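Local coordinates for protein NADPH-ferredoxin reductase FprA (PDB 1LQT) that uses FAD to transfer electrons between NADPH and ferredoxin, and may supply electrons to P450 systems, at residues V357-R362 / G369-D374. Numbering follows the deposited sequence.
Sequences VGWIKR and GTNKKD. With FAD (flavin-adenine dinucleotide), chain H.
G358 lies at the N-cap of the short helix 359-362, its CA 5.5 Å from that of N371; segment 357-362 meets the FAD diphosphate and 369-374 the ribityl chain. V357 follows the outermost strand, 354-356, of the Rossmann-like FAD-binding sheet. With phi +78°, a backbone shape glycine favours, G358 lies so close to FAD O2P that a CB would clash with it. The amide of W359 donates almost straight to FAD O2P (W359 N to O2P 2.8 Å), and the start of the helix probably helps to offset the phosphate charge.

D374 is the hub. Its CG stands anti to the backbone N (chi1 -176°), sending the carboxylate into the other segment. D374 OD2 accepts the G358 amide nearly along its C-O axis (G358 N to OD2 2.8 Å) and, weakly, R362 NE. D374 OD1 forms a salt bridge with the fully extended K361, whose NZ arrives tip to tip from above the carboxylate plane, 2.6 Å from OD1; T378 is a second partner of NZ. Two cations and an amide thus hold this buried group, probably as the anion.

R362 bends at chi3 (-76°), carrying its guanidinium past D374 to N371 and T370. R362 NH2 donates to N371 OD1 at 2.9 Å, with OD1 in the guanidinium plane, and weakly to T370 OG1, which also bonds V367 O. N371 suits a junction needing both acceptor and donor: while OD1 takes R362, its ND2 bonds I368 O and the ribityl O3' of FAD, 3.1 Å from ND2. W359 lays one indole face against the ribityl chain, FAD C5' resting 3.8 Å from W359 CD1.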
ATOM      1  N   VAL A 357       3.700   7.260 -12.450  1.00  9.62           N
ATOM      2  CA  VAL A 357       4.793   6.828 -11.607  1.00  9.57           C
ATOM      3  C   VAL A 357       4.224   5.904 -10.543  1.00  9.19           C
ATOM      4  O   VAL A 357       3.039   5.927 -10.252  1.00  9.35           O
ATOM      5  CB  VAL A 357       5.546   8.010 -10.924  1.00  9.86           C
ATOM      6  CG1 VAL A 357       6.243   8.875 -11.993  1.00 10.84           C
ATOM      7  CG2 VAL A 357       4.589   8.825 -10.093  1.00 10.03           C
ATOM      8  N   GLY A 358       5.101   5.134  -9.927  1.00  9.39           N
ATOM      9  CA  GLY A 358       4.723   4.346  -8.770  1.00  8.94           C
ATOM     10  C   GLY A 358       3.974   3.086  -9.129  1.00  8.70           C
ATOM     11  O   GLY A 358       4.053   2.559 -10.237  1.00  9.39           O
ATOM     12  N   TRP A 359       3.229   2.594  -8.153  1.00  8.78           N
ATOM     13  CA  TRP A 359       2.495   1.348  -8.317  1.00  8.93           C
ATOM     14  C   TRP A 359       1.467   1.346  -9.440  1.00  9.21           C
ATOM     15  O   TRP A 359       1.205   0.289  -9.982  1.00  9.51           O
ATOM     16  CB  TRP A 359       1.880   0.955  -6.972  1.00  9.18           C
ATOM     17  CG  TRP A 359       2.885   0.413  -6.006  1.00  9.04           C
ATOM     18  CD1 TRP A 359       4.233   0.413  -6.130  1.00  9.78           C
ATOM     19  CD2 TRP A 359       2.593  -0.286  -4.803  1.00  9.64           C
ATOM     20  NE1 TRP A 359       4.809  -0.250  -5.075  1.00 10.53           N
ATOM     21  CE2 TRP A 359       3.814  -0.713  -4.261  1.00  9.87           C
ATOM     22  CE3 TRP A 359       1.405  -0.641  -4.148  1.00 10.59           C
ATOM     23  CZ2 TRP A 359       3.880  -1.475  -3.115  1.00 10.85           C
ATOM     24  CZ3 TRP A 359       1.490  -1.430  -2.995  1.00 10.90           C
ATOM     25  CH2 TRP A 359       2.720  -1.828  -2.512  1.00 10.30           C
ATOM     26  N   ILE A 360       0.887   2.486  -9.797  1.00  9.53           N
ATOM     27  CA  ILE A 360      -0.037   2.484 -10.901  1.00  9.66           C
ATOM     28  C   ILE A 360       0.681   2.253 -12.247  1.00  9.75           C
ATOM     29  O   ILE A 360       0.060   1.818 -13.206  1.00 11.33           O
ATOM     30  CB  ILE A 360      -0.898   3.779 -10.925  1.00  9.64           C
ATOM     31  CG1 ILE A 360      -2.149   3.570 -11.810  1.00  9.87           C
ATOM     32  CG2 ILE A 360      -0.110   4.991 -11.394  1.00  9.84           C
ATOM     33  CD1 ILE A 360      -3.141   2.495 -11.346  1.00 10.49           C
ATOM     34  N   LYS A 361       1.963   2.577 -12.298  1.00 10.60           N
ATOM     35  CA  LYS A 361       2.834   2.360 -13.463  1.00 11.22           C
ATOM     36  C   LYS A 361       3.410   0.953 -13.502  1.00 11.89           C
ATOM     37  O   LYS A 361       3.388   0.316 -14.564  1.00 15.66           O
ATOM     38  CB  LYS A 361       3.998   3.371 -13.442  1.00 11.33           C
ATOM     39  CG  LYS A 361       5.106   3.192 -14.534  1.00 13.40           C
ATOM     40  CD  LYS A 361       6.263   4.199 -14.247  1.00 14.51           C
ATOM     41  CE  LYS A 361       7.450   4.060 -15.198  1.00 15.94           C
ATOM     42  NZ  LYS A 361       8.558   4.998 -14.798  1.00 17.22           N
ATOM     43  N   ARG A 362       3.965   0.519 -12.370  1.00 11.47           N
ATOM     44  CA  ARG A 362       4.806  -0.678 -12.271  1.00 13.34           C
ATOM     45  C   ARG A 362       4.127  -1.881 -11.697  1.00 12.14           C
ATOM     46  O   ARG A 362       4.697  -2.964 -11.726  1.00 14.77           O
ATOM     47  CB  ARG A 362       5.943  -0.392 -11.277  1.00 15.61           C
ATOM     48  CG  ARG A 362       6.852   0.690 -11.614  1.00 17.25           C
ATOM     49  CD  ARG A 362       8.118   0.612 -10.835  1.00 19.56           C
ATOM     50  NE  ARG A 362       7.847   1.083  -9.477  1.00 23.80           N
ATOM     51  CZ  ARG A 362       8.047   0.379  -8.370  1.00 25.24           C
ATOM     52  NH1 ARG A 362       8.562  -0.838  -8.440  1.00 27.26           N
ATOM     53  NH2 ARG A 362       7.728   0.875  -7.178  1.00 25.66           N
ATOM     54  N   GLY A 369      11.519   3.080  -1.410  1.00 11.84           N
ATOM     55  CA  GLY A 369      12.621   3.587  -2.205  1.00 12.72           C
ATOM     56  C   GLY A 369      12.633   3.175  -3.649  1.00 12.59           C
ATOM     57  O   GLY A 369      13.263   3.831  -4.461  1.00 13.59           O
ATOM     58  N   THR A 370      11.945   2.096  -3.997  1.00 12.01           N
ATOM     59  CA  THR A 370      11.891   1.655  -5.392  1.00 12.70           C
ATOM     60  C   THR A 370      11.170   2.675  -6.252  1.00 12.98           C
ATOM     61  O   THR A 370      11.332   2.694  -7.460  1.00 14.71           O
ATOM     62  CB  THR A 370      11.206   0.285  -5.577  1.00 13.07           C
ATOM     63  OG1 THR A 370       9.822   0.302  -5.155  1.00 14.53           O
ATOM     64  CG2 THR A 370      11.922  -0.807  -4.794  1.00 14.46           C
ATOM     65  N   ASN A 371      10.382   3.547  -5.632  1.00 12.26           N
ATOM     66  CA  ASN A 371       9.644   4.555  -6.377  1.00 11.86           C
ATOM     67  C   ASN A 371      10.497   5.736  -6.817  1.00 12.60           C
ATOM     68  O   ASN A 371      10.069   6.525  -7.651  1.00 12.76           O
ATOM     69  CB  ASN A 371       8.458   5.010  -5.536  1.00 11.97           C
ATOM     70  CG  ASN A 371       7.503   3.875  -5.262  1.00 12.16           C
ATOM     71  OD1 ASN A 371       6.827   3.428  -6.169  1.00 13.01           O
ATOM     72  ND2 ASN A 371       7.497   3.381  -4.042  1.00 11.72           N
ATOM     73  N   LYS A 372      11.702   5.844  -6.283  1.00 13.27           N
ATOM     74  CA  LYS A 372      12.524   7.007  -6.567  1.00 13.51           C
ATOM     75  C   LYS A 372      13.087   6.996  -8.009  1.00 12.83           C
ATOM     76  O   LYS A 372      12.876   7.939  -8.743  1.00 12.68           O
ATOM     77  CB  LYS A 372      13.633   7.130  -5.533  1.00 14.57           C
ATOM     78  CG  LYS A 372      14.451   8.410  -5.667  1.00 16.25           C
ATOM     79  CD  LYS A 372      15.420   8.584  -4.536  1.00 20.59           C
ATOM     80  CE  LYS A 372      16.241   9.849  -4.705  1.00 24.94           C
ATOM     81  NZ  LYS A 372      17.138  10.015  -3.535  1.00 29.01           N
ATOM     82  N   LYS A 373      13.795   5.938  -8.401  1.00 12.98           N
ATOM     83  CA  LYS A 373      14.341   5.885  -9.747  1.00 14.46           C
ATOM     84  C   LYS A 373      13.231   5.839 -10.772  1.00 13.90           C
ATOM     85  O   LYS A 373      13.329   6.433 -11.847  1.00 13.71           O
ATOM     86  CB  LYS A 373      15.236   4.663  -9.917  1.00 15.65           C
ATOM     87  CG  LYS A 373      15.859   4.616 -11.271  1.00 19.85           C
ATOM     88  CD  LYS A 373      16.763   3.422 -11.442  1.00 24.82           C
ATOM     89  CE  LYS A 373      16.281   2.486 -12.524  1.00 29.10           C
ATOM     90  NZ  LYS A 373      16.289   3.149 -13.866  1.00 31.15           N
ATOM     91  N   ASP A 374      12.154   5.146 -10.411  1.00 14.64           N
ATOM     92  CA  ASP A 374      10.970   5.073 -11.235  1.00 15.00           C
ATOM     93  C   ASP A 374      10.457   6.472 -11.571  1.00 14.12           C
ATOM     94  O   ASP A 374      10.219   6.808 -12.729  1.00 14.61           O
ATOM     95  CB  ASP A 374       9.910   4.219 -10.524  1.00 15.60           C
ATOM     96  CG  ASP A 374       8.708   4.014 -11.352  1.00 19.66           C
ATOM     97  OD1 ASP A 374       8.854   3.710 -12.580  1.00 21.29           O
ATOM     98  OD2 ASP A 374       7.589   4.115 -10.826  1.00 24.32           O
TER
HETATM   99  PA  FAD H2457       0.650   5.220  -2.674  1.00  8.02           P
HETATM  100  O1A FAD H2457      -0.475   4.270  -2.585  1.00  8.20           O
HETATM  101  O2A FAD H2457       1.614   5.338  -1.551  1.00  7.84           O
HETATM  102  O5B FAD H2457       0.064   6.688  -2.922  1.00  7.94           O
HETATM  103  C5B FAD H2457      -1.029   6.878  -3.829  1.00  7.87           C
HETATM  104  C4B FAD H2457      -1.710   8.177  -3.417  1.00  7.90           C
HETATM  105  O4B FAD H2457      -2.602   8.533  -4.471  1.00  8.01           O
HETATM  106  C3B FAD H2457      -2.550   8.065  -2.139  1.00  8.20           C
HETATM  107  O3B FAD H2457      -2.293   9.117  -1.238  1.00  8.05           O
HETATM  108  C2B FAD H2457      -3.960   8.073  -2.667  1.00  8.02           C
HETATM  109  O2B FAD H2457      -4.951   8.511  -1.765  1.00  7.90           O
HETATM  110  C1B FAD H2457      -3.821   8.971  -3.902  1.00  7.97           C
HETATM  111  N9A FAD H2457      -4.871   8.809  -4.898  1.00  8.30           N
HETATM  112  C8A FAD H2457      -5.328   7.625  -5.411  1.00  8.30           C
HETATM  113  N7A FAD H2457      -6.281   7.809  -6.316  1.00  9.15           N
HETATM  114  C5A FAD H2457      -6.468   9.177  -6.359  0.50  8.27           C
HETATM  115  C6A FAD H2457      -7.343   9.966  -7.110  1.00  9.63           C
HETATM  116  N6A FAD H2457      -8.183   9.487  -8.013  1.00 10.73           N
HETATM  117  N1A FAD H2457      -7.268  11.312  -6.924  1.00  9.12           N
HETATM  118  C2A FAD H2457      -6.366  11.821  -6.041  1.00  8.79           C
HETATM  119  N3A FAD H2457      -5.498  11.123  -5.296  1.00  8.93           N
HETATM  120  C4A FAD H2457      -5.589   9.804  -5.491  0.50  8.33           C
HETATM  121  N1  FAD H2457       7.462  -0.040   1.895  1.00 10.26           N
HETATM  122  C2  FAD H2457       8.546   0.092   2.711  1.00 10.74           C
HETATM  123  O2  FAD H2457       9.598   0.536   2.293  1.00 11.76           O
HETATM  124  N3  FAD H2457       8.442  -0.317   4.031  1.00 11.52           N
HETATM  125  C4  FAD H2457       7.289  -0.770   4.602  1.00 10.61           C
HETATM  126  O4  FAD H2457       7.252  -1.087   5.812  1.00 12.30           O
HETATM  127  C4X FAD H2457       6.166  -0.854   3.771  0.50  9.92           C
HETATM  128  N5  FAD H2457       4.956  -1.279   4.274  1.00 10.25           N
HETATM  129  C5X FAD H2457       3.875  -1.394   3.439  0.50  9.73           C
HETATM  130  C6  FAD H2457       2.674  -1.845   3.930  1.00  9.61           C
HETATM  131  C7  FAD H2457       1.576  -2.050   3.113  1.00  9.98           C
HETATM  132  C7M FAD H2457       0.275  -2.528   3.698  1.00 10.88           C
HETATM  133  C8  FAD H2457       1.699  -1.750   1.751  1.00  9.28           C
HETATM  134  C8M FAD H2457       0.546  -1.976   0.812  1.00 10.11           C
HETATM  135  C9  FAD H2457       2.903  -1.270   1.241  1.00  9.60           C
HETATM  136  C9A FAD H2457       4.001  -1.085   2.069  1.00  9.46           C
HETATM  137  N10 FAD H2457       5.226  -0.625   1.574  1.00  9.41           N
HETATM  138  C10 FAD H2457       6.297  -0.486   2.422  1.00  9.50           C
HETATM  139  C1' FAD H2457       5.400  -0.230   0.146  1.00  9.49           C
HETATM  140  C2' FAD H2457       5.048   1.241  -0.071  1.00  9.15           C
HETATM  141  O2' FAD H2457       3.832   1.503   0.585  1.00  9.52           O
HETATM  142  C3' FAD H2457       4.913   1.524  -1.580  1.00  8.77           C
HETATM  143  O3' FAD H2457       6.148   1.291  -2.250  1.00  9.65           O
HETATM  144  C4' FAD H2457       4.581   2.970  -1.947  1.00  8.31           C
HETATM  145  O4' FAD H2457       3.724   3.571  -0.980  1.00  8.62           O
HETATM  146  C5' FAD H2457       3.932   3.035  -3.330  1.00  8.25           C
HETATM  147  O5' FAD H2457       3.866   4.431  -3.645  1.00  7.96           O
HETATM  148  P   FAD H2457       2.840   5.074  -4.672  1.00  8.33           P
HETATM  149  O1P FAD H2457       3.185   6.514  -4.665  1.00  8.04           O
HETATM  150  O2P FAD H2457       2.810   4.370  -5.989  1.00  8.59           O
HETATM  151  O3P FAD H2457       1.396   4.837  -4.060  1.00  7.88           O